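Local atomic coordinates of 457aa long hypothetical protein (Pyrococcus horikoshii, PDB entry 2CSU), a protein that is of unknown function but has the make-up of the succinyl-CoA ligase family, a Rossmann-type CoA-binding domain followed by two flavodoxin-like ligase domains. Residues A[2-6]-A[90-94]; A[7-11]-A[34-38]; A[28-32]-A[49-53]; A[57-63]-A[83-87]; A[130-136]-A[143-149]. All coordinates share one frame; numbering follows the deposited sequence.

Interaction 1. Residues A[2-6]-A[90-94]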
# COMPACT_ATOMS: atom_id res chain seq x y z
N LEU A 2 -23.07 -2.50 26.97
CA LEU A 2 -22.09 -2.71 25.91
C LEU A 2 -20.76 -2.02 26.23
O LEU A 2 -19.83 -2.00 25.44
CB LEU A 2 -22.67 -2.15 24.61
CG LEU A 2 -23.56 -3.17 23.89
CD1 LEU A 2 -23.28 -3.23 22.38
CD2 LEU A 2 -23.39 -4.59 24.42
N ASP A 3 -20.72 -1.39 27.42
CA ASP A 3 -19.49 -0.74 27.84
C ASP A 3 -18.57 -1.70 28.58
O ASP A 3 -17.35 -1.65 28.48
CB ASP A 3 -19.85 0.43 28.75
CG ASP A 3 -18.59 1.21 29.09
OD1 ASP A 3 -17.88 1.58 28.16
OD2 ASP A 3 -18.34 1.44 30.27
N TYR A 4 -19.23 -2.59 29.35
CA TYR A 4 -18.47 -3.59 30.08
C TYR A 4 -17.67 -4.49 29.13
O TYR A 4 -16.88 -5.33 29.55
CB TYR A 4 -19.45 -4.44 30.89
CG TYR A 4 -20.58 -4.88 30.02
CD1 TYR A 4 -20.38 -5.92 29.11
CD2 TYR A 4 -21.83 -4.27 30.11
CE1 TYR A 4 -21.43 -6.34 28.31
CE2 TYR A 4 -22.87 -4.69 29.30
CZ TYR A 4 -22.68 -5.71 28.40
OH TYR A 4 -23.71 -6.14 27.59
N PHE A 5 -17.92 -4.30 27.82
CA PHE A 5 -17.19 -5.08 26.83
C PHE A 5 -15.79 -4.52 26.60
O PHE A 5 -14.82 -5.25 26.44
CB PHE A 5 -17.98 -5.05 25.52
CG PHE A 5 -18.85 -6.27 25.42
CD1 PHE A 5 -18.27 -7.53 25.49
CD2 PHE A 5 -20.21 -6.14 25.25
CE1 PHE A 5 -19.06 -8.66 25.39
CE2 PHE A 5 -21.01 -7.28 25.15
CZ PHE A 5 -20.43 -8.54 25.22
N PHE A 6 -15.76 -3.18 26.54
CA PHE A 6 -14.52 -2.49 26.21
C PHE A 6 -13.86 -1.85 27.44
O PHE A 6 -12.72 -1.42 27.41
CB PHE A 6 -14.83 -1.41 25.17
CG PHE A 6 -15.55 -2.04 24.01
CD1 PHE A 6 -14.83 -2.75 23.06
CD2 PHE A 6 -16.92 -1.91 23.89
CE1 PHE A 6 -15.49 -3.35 22.00
CE2 PHE A 6 -17.58 -2.51 22.82
CZ PHE A 6 -16.86 -3.23 21.87
N LYS A 90 -21.81 -9.96 32.63
CA LYS A 90 -22.62 -9.09 31.79
C LYS A 90 -22.47 -9.42 30.31
O LYS A 90 -23.44 -9.57 29.57
CB LYS A 90 -22.22 -7.64 32.06
CG LYS A 90 -22.77 -7.13 33.41
CD LYS A 90 -22.14 -5.80 33.83
CE LYS A 90 -22.65 -5.31 35.19
NZ LYS A 90 -21.60 -5.45 36.19
N GLY A 91 -21.20 -9.51 29.86
CA GLY A 91 -20.95 -9.77 28.45
C GLY A 91 -20.03 -10.98 28.24
O GLY A 91 -19.16 -11.28 29.04
N VAL A 92 -20.30 -11.71 27.14
CA VAL A 92 -19.47 -12.88 26.83
C VAL A 92 -19.00 -12.87 25.37
O VAL A 92 -19.76 -12.67 24.44
CB VAL A 92 -20.31 -14.14 27.09
CG1 VAL A 92 -19.49 -15.38 26.76
CG2 VAL A 92 -20.72 -14.19 28.55
N VAL A 93 -17.70 -13.08 25.20
CA VAL A 93 -17.12 -13.20 23.88
C VAL A 93 -16.83 -14.69 23.73
O VAL A 93 -16.06 -15.26 24.52
CB VAL A 93 -15.78 -12.46 23.74
CG1 VAL A 93 -15.17 -12.81 22.38
CG2 VAL A 93 -15.98 -10.93 23.86
N ILE A 94 -17.47 -15.30 22.74
CA ILE A 94 -17.29 -16.72 22.46
C ILE A 94 -16.39 -16.84 21.25
O ILE A 94 -16.81 -16.59 20.12
CB ILE A 94 -18.64 -17.43 22.16
CG1 ILE A 94 -19.57 -17.35 23.38
CG2 ILE A 94 -18.40 -18.91 21.79
CD1 ILE A 94 -20.94 -17.94 23.15
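Tyr4 lays its ring against Lys90 and Gly91 where the N-terminal loop meets strand 91-94 of the five-stranded parallel sheet, a Rossmann-type core. Its CB is directed toward that strand, and a first torsion of 49° sets CG between the backbone N and the carbonyl carbon, which brings the ring broadside to Lys90. CG lies 3.8 Å from Lys90 CB, and this methylene stands over the middle of the ring, just 8° off the normal, in a CH-pi contact. Leu2 CA meets the opposite face nearer the rim. Beyond CG the two ring sides part company. CD2 lies 4.0 Å from Lys90 CD, before the lysine leads its ammonium away from the loop, whereas CD1 faces the amide N of Gly91. CE1 then comes within 3.5 Å of Gly91 CA, an approach that a residue without a side chain permits. At the tip, Tyr4 OH is 4.0 Å from Lys90 O and forms no hydrogen bond with it.

The same glycine receives a second ring: Phe5 CZ is 3.5 Å from Gly91 CA, and Tyr4 CE1 sits above the Phe5 face, toward its rim. Leu67 and Ile125, from the strands next to 91-94, also touch Phe5, so Phe5 bridges three neighbouring strands. Farthest along the strand, Phe5 CE1 meets the Val93 methyl CG2 at 4.1 Å.

Interaction 2. Residues A[7-11]-A[34-38]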
# COMPACT_ATOMS: atom_id res chain seq x y z
N ASN A 7 -14.54 -1.80 28.58
CA ASN A 7 -13.96 -1.26 29.80
C ASN A 7 -14.38 -2.14 30.98
O ASN A 7 -14.99 -1.67 31.95
CB ASN A 7 -14.43 0.20 29.98
CG ASN A 7 -13.69 1.16 29.06
OD1 ASN A 7 -12.46 1.25 29.11
ND2 ASN A 7 -14.43 1.89 28.21
N PRO A 8 -14.06 -3.45 30.90
CA PRO A 8 -14.41 -4.40 31.96
C PRO A 8 -13.58 -4.24 33.24
O PRO A 8 -12.40 -3.88 33.18
CB PRO A 8 -14.17 -5.75 31.29
CG PRO A 8 -13.02 -5.46 30.37
CD PRO A 8 -13.36 -4.12 29.79
N LYS A 9 -14.22 -4.51 34.37
CA LYS A 9 -13.58 -4.40 35.68
C LYS A 9 -13.07 -5.75 36.16
O LYS A 9 -12.23 -5.82 37.05
CB LYS A 9 -14.56 -3.82 36.70
CG LYS A 9 -15.38 -2.65 36.16
CD LYS A 9 -15.88 -1.74 37.28
CE LYS A 9 -17.32 -2.03 37.65
NZ LYS A 9 -17.60 -1.63 39.06
N GLY A 10 -13.59 -6.81 35.55
CA GLY A 10 -13.19 -8.16 35.89
C GLY A 10 -13.39 -9.06 34.70
O GLY A 10 -14.52 -9.22 34.21
N ILE A 11 -12.31 -9.67 34.22
CA ILE A 11 -12.37 -10.55 33.07
C ILE A 11 -12.08 -12.00 33.40
O ILE A 11 -11.11 -12.30 34.08
CB ILE A 11 -11.36 -10.15 31.97
CG1 ILE A 11 -11.52 -8.68 31.61
CG2 ILE A 11 -11.56 -11.03 30.75
CD1 ILE A 11 -10.52 -8.20 30.57
N TYR A 34 -3.57 -6.01 30.32
CA TYR A 34 -4.73 -5.24 30.77
C TYR A 34 -4.75 -5.08 32.29
O TYR A 34 -4.97 -6.01 33.05
CB TYR A 34 -5.98 -5.97 30.29
CG TYR A 34 -7.19 -5.16 30.58
CD1 TYR A 34 -7.44 -4.00 29.85
CD2 TYR A 34 -8.04 -5.52 31.62
CE1 TYR A 34 -8.54 -3.21 30.16
CE2 TYR A 34 -9.14 -4.73 31.93
CZ TYR A 34 -9.38 -3.58 31.21
OH TYR A 34 -10.48 -2.80 31.50
N LYS A 35 -4.46 -3.83 32.74
CA LYS A 35 -4.35 -3.58 34.17
C LYS A 35 -5.42 -2.62 34.70
O LYS A 35 -5.49 -2.32 35.89
CB LYS A 35 -2.96 -3.00 34.43
CG LYS A 35 -1.88 -3.71 33.62
CD LYS A 35 -1.10 -4.72 34.47
CE LYS A 35 0.25 -5.09 33.84
NZ LYS A 35 0.27 -6.52 33.52
N LYS A 36 -6.24 -2.09 33.78
CA LYS A 36 -7.34 -1.25 34.23
C LYS A 36 -8.46 -2.09 34.84
O LYS A 36 -9.54 -1.62 35.18
CB LYS A 36 -7.86 -0.44 33.05
CG LYS A 36 -7.78 1.06 33.31
CD LYS A 36 -8.85 1.85 32.56
CE LYS A 36 -8.65 3.36 32.68
NZ LYS A 36 -9.77 4.05 32.04
N GLY A 37 -8.17 -3.41 34.94
CA GLY A 37 -9.12 -4.34 35.53
C GLY A 37 -8.45 -5.71 35.71
O GLY A 37 -7.44 -6.02 35.11
N LYS A 38 -9.04 -6.52 36.61
CA LYS A 38 -8.42 -7.81 36.91
C LYS A 38 -8.82 -8.89 35.90
O LYS A 38 -9.94 -8.96 35.44
CB LYS A 38 -8.87 -8.23 38.32
CG LYS A 38 -8.27 -7.33 39.41
CD LYS A 38 -9.21 -7.15 40.60
CE LYS A 38 -9.01 -5.81 41.30
NZ LYS A 38 -8.05 -5.95 42.40
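A beta-alpha-beta crossover closes here: strand 10-14 leads through helix 23-31 to strand 38-42, and the two parallel strands of this Rossmann-type sheet begin to pair at Gly10 and Lys38. Lys38 grips the residues flanking Gly10. Its N donates to Lys9 O at 3.3 Å, and its O accepts the shorter, straighter bond from Ile11 N at 2.8 Å. The same carbonyl oxygen receives a CA-H...O contact from Gly10 CA, 3.4 Å away.

Just before the paired residues, Tyr34 supplies a side-chain rung. With CG anti to the backbone N (chi1 -174°), the ring reaches over to the loop that enters the first strand, and its OH donates to Pro8 O at 2.8 Å. The oxygen lies in the plane of the tyrosine ring at its edge, and the hydroxyl lies in the carbonyl plane, on a lone pair, with a C=O...O angle of 144°. The proline ring backs this bond: Pro8 CD is 3.6 Å from Tyr34 OH. Lys36 N stands over the centre of one face of the aromatic ring.

Asp66 binds the amides of Lys9 and Gly10 from the strand-67-70 side, while Leu139 packs on Pro8, Ile11 and Tyr34 together. Ile11 runs at about a right angle to Tyr34, its methyl CD1 touching Tyr34 CD2 at 3.8 Å.

Interaction 3. Residues A[28-32]-A[49-53]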
# COMPACT_ATOMS: atom_id res chain seq x y z
N PHE A 28 -5.17 -15.29 27.03
CA PHE A 28 -4.75 -14.87 28.35
C PHE A 28 -3.43 -14.09 28.28
O PHE A 28 -3.19 -13.14 29.01
CB PHE A 28 -4.57 -16.13 29.21
CG PHE A 28 -4.39 -15.74 30.65
CD1 PHE A 28 -5.43 -15.12 31.33
CD2 PHE A 28 -3.20 -16.03 31.29
CE1 PHE A 28 -5.27 -14.78 32.66
CE2 PHE A 28 -3.05 -15.69 32.64
CZ PHE A 28 -4.09 -15.07 33.33
N LYS A 29 -2.55 -14.56 27.39
CA LYS A 29 -1.28 -13.88 27.19
C LYS A 29 -1.50 -12.40 26.85
O LYS A 29 -0.87 -11.50 27.39
CB LYS A 29 -0.53 -14.57 26.05
CG LYS A 29 0.43 -13.62 25.33
CD LYS A 29 1.74 -14.30 24.95
CE LYS A 29 1.82 -14.60 23.45
NZ LYS A 29 2.10 -16.02 23.24
N ASN A 30 -2.40 -12.18 25.88
CA ASN A 30 -2.69 -10.81 25.48
C ASN A 30 -3.33 -10.02 26.62
O ASN A 30 -3.12 -8.82 26.76
CB ASN A 30 -3.63 -10.85 24.28
CG ASN A 30 -2.87 -11.31 23.06
OD1 ASN A 30 -1.74 -10.90 22.81
ND2 ASN A 30 -3.52 -12.19 22.28
N LEU A 31 -4.17 -10.64 27.44
CA LEU A 31 -4.84 -9.90 28.50
C LEU A 31 -3.94 -9.60 29.70
O LEU A 31 -4.37 -8.94 30.65
CB LEU A 31 -6.10 -10.65 28.96
CG LEU A 31 -7.20 -10.65 27.89
CD1 LEU A 31 -8.42 -11.43 28.36
CD2 LEU A 31 -7.57 -9.20 27.58
N LYS A 32 -2.71 -10.10 29.67
CA LYS A 32 -1.81 -9.80 30.78
C LYS A 32 -1.41 -8.32 30.77
O LYS A 32 -0.89 -7.78 31.74
CB LYS A 32 -0.57 -10.68 30.63
CG LYS A 32 -0.86 -12.15 30.92
CD LYS A 32 -0.18 -12.63 32.20
CE LYS A 32 1.22 -13.20 31.95
NZ LYS A 32 1.62 -14.03 33.08
N VAL A 49 -1.96 -20.58 35.42
CA VAL A 49 -1.81 -20.45 33.99
C VAL A 49 -0.90 -19.28 33.72
O VAL A 49 -1.18 -18.16 34.15
CB VAL A 49 -3.18 -20.23 33.29
CG1 VAL A 49 -2.96 -19.94 31.81
CG2 VAL A 49 -4.04 -21.47 33.45
N GLN A 50 0.19 -19.55 33.02
CA GLN A 50 1.14 -18.52 32.69
C GLN A 50 1.56 -17.74 33.94
O GLN A 50 1.74 -16.52 33.91
CB GLN A 50 0.55 -17.60 31.61
CG GLN A 50 0.54 -18.27 30.24
CD GLN A 50 -0.21 -17.49 29.17
OE1 GLN A 50 0.12 -16.33 28.89
NE2 GLN A 50 -1.20 -18.13 28.56
N GLY A 51 1.70 -18.46 35.05
CA GLY A 51 2.13 -17.86 36.30
C GLY A 51 1.05 -17.24 37.15
O GLY A 51 1.34 -16.74 38.24
N VAL A 52 -0.19 -17.26 36.67
CA VAL A 52 -1.30 -16.68 37.42
C VAL A 52 -2.25 -17.73 37.99
O VAL A 52 -2.60 -18.72 37.32
CB VAL A 52 -2.11 -15.69 36.54
CG1 VAL A 52 -3.26 -15.09 37.35
CG2 VAL A 52 -1.21 -14.56 36.04
N LYS A 53 -2.64 -17.52 39.24
CA LYS A 53 -3.57 -18.40 39.95
C LYS A 53 -4.80 -18.59 39.10
O LYS A 53 -5.47 -17.64 38.70
CB LYS A 53 -4.01 -17.82 41.34
CG LYS A 53 -4.68 -18.85 42.30
CD LYS A 53 -5.87 -18.33 43.16
CE LYS A 53 -6.45 -19.38 44.16
NZ LYS A 53 -6.34 -18.88 45.56
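Phe28 presents the rim of its ring to a type I' beta hairpin turn, Val49 to Val52, and this is the close-packed half of the contact. A first torsion of -169° swings the Phe28 ring away from its own backbone N, out from helix 23-31 and into the bend of the turn. Gln50 CD and Val52 CB both lie at its edge, near the ring plane, the latter 3.8 Å from Phe28 CZ. On the way past, Phe28 CD2 meets Val49 CG1 at 4.0 Å, and CE2 comes to 3.4 Å from Val49 O. Gln50 runs alongside the phenylalanine in the opposite direction, its amide plane turned 84° from the ring. The amide is held from outside the contact, NE2 bonding to the carbonyl oxygens of Ser17 and Tyr25. That leaves OE1 lying on the helix backbone, 3.3 Å from Lys29 CA.

The outer side is looser and polar. Lys32 is bent at its second and third torsions, and its NZ donates to Gln50 O at 2.6 Å, within the carbonyl plane. This bond joins the lysine to the tip of the turn, close to the exposed Gly51. Lys29 instead sends its ammonium away from the hairpin to a salt bridge with Glu26.

Inward, Phe28 continues into the core: Val13 of strand 10-14 and Val39 and Pro41 of strand 38-42 touch it, and Val52 also rests on Pro41. The small antiparallel hairpin thus flanks helix 23-31, which itself lies over the edge of the parallel sheet.

Interaction 4. Residues A[57-63]-A[83-87]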
# COMPACT_ATOMS: atom_id res chain seq x y z
N SER A 57 -13.55 -23.11 37.90
CA SER A 57 -14.77 -22.59 37.30
C SER A 57 -14.91 -21.09 37.55
O SER A 57 -14.39 -20.53 38.52
CB SER A 57 -15.96 -23.33 37.91
OG SER A 57 -17.16 -22.61 37.63
N VAL A 58 -15.61 -20.41 36.62
CA VAL A 58 -15.79 -18.97 36.76
C VAL A 58 -16.60 -18.63 38.01
O VAL A 58 -16.73 -17.48 38.42
CB VAL A 58 -16.52 -18.46 35.52
CG1 VAL A 58 -17.88 -19.14 35.40
CG2 VAL A 58 -16.71 -16.96 35.62
N LYS A 59 -17.20 -19.67 38.61
CA LYS A 59 -18.02 -19.45 39.80
C LYS A 59 -17.16 -19.23 41.05
O LYS A 59 -17.58 -18.65 42.03
CB LYS A 59 -18.92 -20.67 40.00
CG LYS A 59 -20.12 -20.67 39.06
CD LYS A 59 -20.61 -22.09 38.75
CE LYS A 59 -21.37 -22.72 39.93
NZ LYS A 59 -22.13 -23.88 39.46
N ASP A 60 -15.92 -19.77 40.99
CA ASP A 60 -15.08 -19.74 42.18
C ASP A 60 -14.33 -18.41 42.36
O ASP A 60 -13.71 -18.15 43.38
CB ASP A 60 -14.07 -20.89 42.09
CG ASP A 60 -14.81 -22.19 41.85
OD1 ASP A 60 -15.77 -22.45 42.58
OD2 ASP A 60 -14.43 -22.94 40.95
N ILE A 61 -14.36 -17.59 41.30
CA ILE A 61 -13.71 -16.28 41.39
C ILE A 61 -14.37 -15.37 42.44
O ILE A 61 -15.53 -14.98 42.32
CB ILE A 61 -13.75 -15.62 40.01
CG1 ILE A 61 -13.01 -16.47 38.98
CG2 ILE A 61 -13.04 -14.25 40.07
CD1 ILE A 61 -13.00 -15.82 37.59
N PRO A 62 -13.60 -15.04 43.49
CA PRO A 62 -14.08 -14.20 44.59
C PRO A 62 -14.59 -12.82 44.12
O PRO A 62 -15.61 -12.31 44.57
CB PRO A 62 -12.92 -14.03 45.58
CG PRO A 62 -11.90 -15.12 45.28
CD PRO A 62 -12.22 -15.45 43.75
N ASP A 63 -13.81 -12.18 43.23
CA ASP A 63 -14.19 -10.84 42.76
C ASP A 63 -15.35 -10.89 41.75
O ASP A 63 -15.82 -11.95 41.35
CB ASP A 63 -12.94 -10.24 42.11
CG ASP A 63 -13.22 -8.84 41.59
OD1 ASP A 63 -13.67 -8.01 42.39
OD2 ASP A 63 -12.89 -8.57 40.44
N GLN A 83 -22.67 -21.19 33.44
CA GLN A 83 -21.91 -20.83 34.62
C GLN A 83 -21.74 -19.30 34.65
O GLN A 83 -21.99 -18.66 35.67
CB GLN A 83 -20.55 -21.53 34.61
CG GLN A 83 -20.59 -22.99 35.12
CD GLN A 83 -19.24 -23.69 35.01
OE1 GLN A 83 -18.21 -23.16 35.45
NE2 GLN A 83 -19.23 -24.88 34.44
N CYS A 84 -21.34 -18.70 33.52
CA CYS A 84 -21.19 -17.26 33.48
C CYS A 84 -22.50 -16.63 33.92
O CYS A 84 -22.52 -15.64 34.67
CB CYS A 84 -20.82 -16.79 32.08
SG CYS A 84 -19.16 -17.24 31.54
N GLY A 85 -23.61 -17.22 33.47
CA GLY A 85 -24.92 -16.71 33.83
C GLY A 85 -25.16 -16.65 35.32
O GLY A 85 -25.59 -15.62 35.85
N GLU A 86 -24.89 -17.75 36.02
CA GLU A 86 -25.09 -17.80 37.46
C GLU A 86 -24.14 -16.84 38.17
O GLU A 86 -24.48 -16.24 39.20
CB GLU A 86 -24.87 -19.23 37.95
CG GLU A 86 -25.54 -20.29 37.07
CD GLU A 86 -25.24 -21.72 37.53
OE1 GLU A 86 -24.09 -22.00 37.91
OE2 GLU A 86 -26.17 -22.56 37.49
N LYS A 87 -22.95 -16.68 37.60
CA LYS A 87 -21.90 -15.84 38.17
C LYS A 87 -22.24 -14.34 38.07
O LYS A 87 -21.70 -13.51 38.78
CB LYS A 87 -20.59 -16.13 37.45
CG LYS A 87 -19.45 -15.23 37.93
CD LYS A 87 -19.22 -15.34 39.44
CE LYS A 87 -17.94 -14.64 39.90
NZ LYS A 87 -17.86 -14.65 41.35
O HOH W 1 -16.16 -21.55 34.15
O HOH W 2 -19.86 -16.51 42.46
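Val58 and Lys59, the middle residues of a type I beta turn from Ser57 to Asp60 closed by Asp60 N to Ser57 O, lie against the last turn of helix 74-87. In this Rossmann-type domain the loop before strand 67-70 thus packs on the helix that follows that strand. Ser57 OG also accepts from Lys59 N in an ST turn, although the position of that amide is less sure, and points to Gln83 OE1 in a bond too short in the model to be relied on in detail. A water donates to OE1 and accepts from Val58 N, while NE2 bonds Asp79. Beside these polar groups, facing strand 10-14, Val58 CG1 packs on Gln83 CB at 3.7 Å.

Lys59 passes across Gln83 at about a right angle, CD to CG 3.7 Å, and ends in a salt bridge at the surface, its NZ 3.1 Å from Glu86 OE1.

Lys87 takes the other direction. A bend at the second torsion (57°) carries its chain past Val58, CE lying 3.4 Å from Val58 O, and into the loop beyond. There NZ donates to Ile61 O at 2.5 Å, more weakly to Asp63 O at 3.4 Å, and to a water, 2.9 Å away, that in turn donates to Lys59 O.

Interaction 5. Residues A[130-136]-A[143-149]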
# COMPACT_ATOMS: atom_id res chain seq x y z
N VAL A 130 -12.86 -13.49 16.45
CA VAL A 130 -11.47 -13.33 16.87
C VAL A 130 -11.36 -12.57 18.19
O VAL A 130 -10.33 -12.55 18.84
CB VAL A 130 -10.72 -12.59 15.76
CG1 VAL A 130 -9.32 -12.22 16.25
CG2 VAL A 130 -10.60 -13.47 14.53
N GLY A 131 -12.47 -11.89 18.55
CA GLY A 131 -12.48 -11.16 19.81
C GLY A 131 -12.67 -9.66 19.60
O GLY A 131 -13.06 -9.19 18.54
N ILE A 132 -12.36 -8.92 20.67
CA ILE A 132 -12.47 -7.46 20.71
C ILE A 132 -11.23 -6.78 21.33
O ILE A 132 -10.47 -7.40 22.07
CB ILE A 132 -13.71 -7.09 21.54
CG1 ILE A 132 -13.57 -7.61 22.97
CG2 ILE A 132 -14.97 -7.72 20.93
CD1 ILE A 132 -14.72 -7.17 23.88
N MSE A 133 -11.02 -5.49 20.98
CA MSE A 133 -9.94 -4.70 21.57
C MSE A 133 -10.40 -3.30 22.01
O MSE A 133 -11.27 -2.67 21.41
CB MSE A 133 -8.82 -4.50 20.55
CG MSE A 133 -8.55 -5.69 19.63
SE MSE A 133 -7.07 -5.41 18.66
CE MSE A 133 -7.11 -6.90 17.67
N ASN A 134 -9.78 -2.83 23.11
CA ASN A 134 -9.84 -1.42 23.45
C ASN A 134 -8.43 -0.88 23.68
O ASN A 134 -7.90 -0.89 24.79
CB ASN A 134 -10.68 -1.24 24.71
CG ASN A 134 -10.92 0.23 24.95
OD1 ASN A 134 -10.39 1.09 24.27
ND2 ASN A 134 -11.76 0.51 25.97
N THR A 135 -7.81 -0.43 22.58
CA THR A 135 -6.42 -0.00 22.64
C THR A 135 -6.22 1.13 23.66
O THR A 135 -5.15 1.29 24.23
CB THR A 135 -5.97 0.45 21.25
OG1 THR A 135 -6.86 1.46 20.77
CG2 THR A 135 -6.00 -0.73 20.28
N HIS A 136 -7.28 1.93 23.85
CA HIS A 136 -7.16 3.07 24.75
C HIS A 136 -6.78 2.66 26.18
O HIS A 136 -6.15 3.39 26.93
CB HIS A 136 -8.50 3.81 24.76
CG HIS A 136 -8.34 5.11 25.49
ND1 HIS A 136 -9.35 5.71 26.17
CD2 HIS A 136 -7.20 5.92 25.59
CE1 HIS A 136 -8.83 6.85 26.67
NE2 HIS A 136 -7.54 7.00 26.33
N PHE A 143 -6.83 -13.44 20.17
CA PHE A 143 -5.70 -14.35 20.08
C PHE A 143 -4.71 -13.87 19.02
O PHE A 143 -3.93 -14.64 18.47
CB PHE A 143 -6.14 -15.80 19.83
CG PHE A 143 -7.00 -15.98 18.61
CD1 PHE A 143 -6.43 -16.10 17.35
CD2 PHE A 143 -8.38 -16.06 18.73
CE1 PHE A 143 -7.22 -16.29 16.22
CE2 PHE A 143 -9.19 -16.24 17.61
CZ PHE A 143 -8.61 -16.36 16.35
N ILE A 144 -4.74 -12.57 18.74
CA ILE A 144 -3.82 -11.97 17.77
C ILE A 144 -3.19 -10.72 18.39
O ILE A 144 -3.67 -10.21 19.40
CB ILE A 144 -4.54 -11.58 16.43
CG1 ILE A 144 -5.55 -10.46 16.67
CG2 ILE A 144 -5.22 -12.82 15.83
CD1 ILE A 144 -6.12 -9.91 15.37
N THR A 145 -2.11 -10.22 17.80
CA THR A 145 -1.45 -9.04 18.35
C THR A 145 -2.38 -7.81 18.34
O THR A 145 -3.21 -7.66 17.45
CB THR A 145 -0.14 -8.73 17.57
OG1 THR A 145 0.61 -7.74 18.27
CG2 THR A 145 -0.44 -8.22 16.19
N VAL A 146 -2.23 -6.95 19.34
CA VAL A 146 -3.06 -5.75 19.46
C VAL A 146 -2.72 -4.70 18.40
O VAL A 146 -1.57 -4.51 18.02
CB VAL A 146 -2.91 -5.11 20.89
CG1 VAL A 146 -1.59 -4.37 21.01
CG2 VAL A 146 -4.08 -4.18 21.18
N ALA A 147 -3.74 -4.02 17.90
CA ALA A 147 -3.50 -3.00 16.89
C ALA A 147 -2.90 -1.78 17.60
O ALA A 147 -2.94 -1.69 18.83
CB ALA A 147 -4.83 -2.61 16.21
N LYS A 148 -2.33 -0.87 16.83
CA LYS A 148 -1.78 0.34 17.43
C LYS A 148 -2.93 1.20 17.92
O LYS A 148 -4.07 1.02 17.50
CB LYS A 148 -0.94 1.13 16.43
CG LYS A 148 0.44 0.54 16.18
CD LYS A 148 1.31 1.50 15.41
CE LYS A 148 2.78 1.09 15.46
NZ LYS A 148 3.62 2.05 14.69
N LYS A 149 -2.63 2.13 18.81
CA LYS A 149 -3.65 3.03 19.36
C LYS A 149 -4.18 3.98 18.28
O LYS A 149 -3.46 4.45 17.42
CB LYS A 149 -3.00 3.82 20.49
CG LYS A 149 -4.01 4.26 21.56
CD LYS A 149 -3.33 4.89 22.77
CE LYS A 149 -4.34 5.48 23.76
NZ LYS A 149 -4.83 6.77 23.27
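Phe143 opens the segment by turning its ring onto Val130. A first torsion of 56° tucks the Phe143 ring over its own backbone, which brings CE2 to 3.8 Å from Val130 CA and places Val130 CG1 over one face, toward the rim. Phe381 of the second subunit meets this ring edge-to-face, so the start of the contact also lies at the dimer interface.

Ile144 follows, its CD1 touching two partners, 4.0 Å from Val130 CG1 and 3.9 Å from Met133 CE. Ala163 and Tyr167 of helix 159-171 also touch it. Thr145 adds little more than its carbonyl oxygen, near the selenomethionine methyl of Met133. At Val146 the methyl CG2 touches both the Met133 selenium (4.1 Å) and Thr135 CG2. Ala147 then takes over with its backbone: its N is 3.7 Å from Met133 SE, and its O is 3.5 Å from Thr135 CG2. Thr135 keeps its hydroxyl for the carbonyl oxygens of Phe176 and Ser177.

Lys148 points away, to a salt bridge with Asp173. Lys149 returns toward the first segment, and its CE lies at the edge of the His136 ring, 3.4 Å from CD2, before a bend at the fourth torsion (-78°).

No hydrogen bond joins the two segments, whose end-to-end directions differ by 28°. Strand 131-134 pairs antiparallel with strand 175-181, and the weakly bonded end of the second segment, about 148-149, parallel with it. This is a mixed sheet whose hairpin of strands 131-134 and 139-142 is consistent with a connection between the Rossmann-type and flavodoxin-like parts.

From the N terminus, segment 2-6 begins the long loop that interaction 1 closes at strand 91-94, and interactions 2, 3 and 4 are nested inside it. Interactions 2 and 3 cross, since segment 28-32 lies inside the loop closed by interaction 2 while its partner 49-53 lies beyond it; they touch where Ile11 meets Leu31. Interaction 4 follows both in series and ties the approach to strand 67-70 to helix 74-87, which leads on to interaction 1. Interaction 5 closes a short loop after all the others, yet reaches back to the beginning: Asn134 ND2 bonds Phe6 O, and Asn30 lies near Ile144 O. The Rossmann-type sheet is thereby joined to the mixed sheet following it.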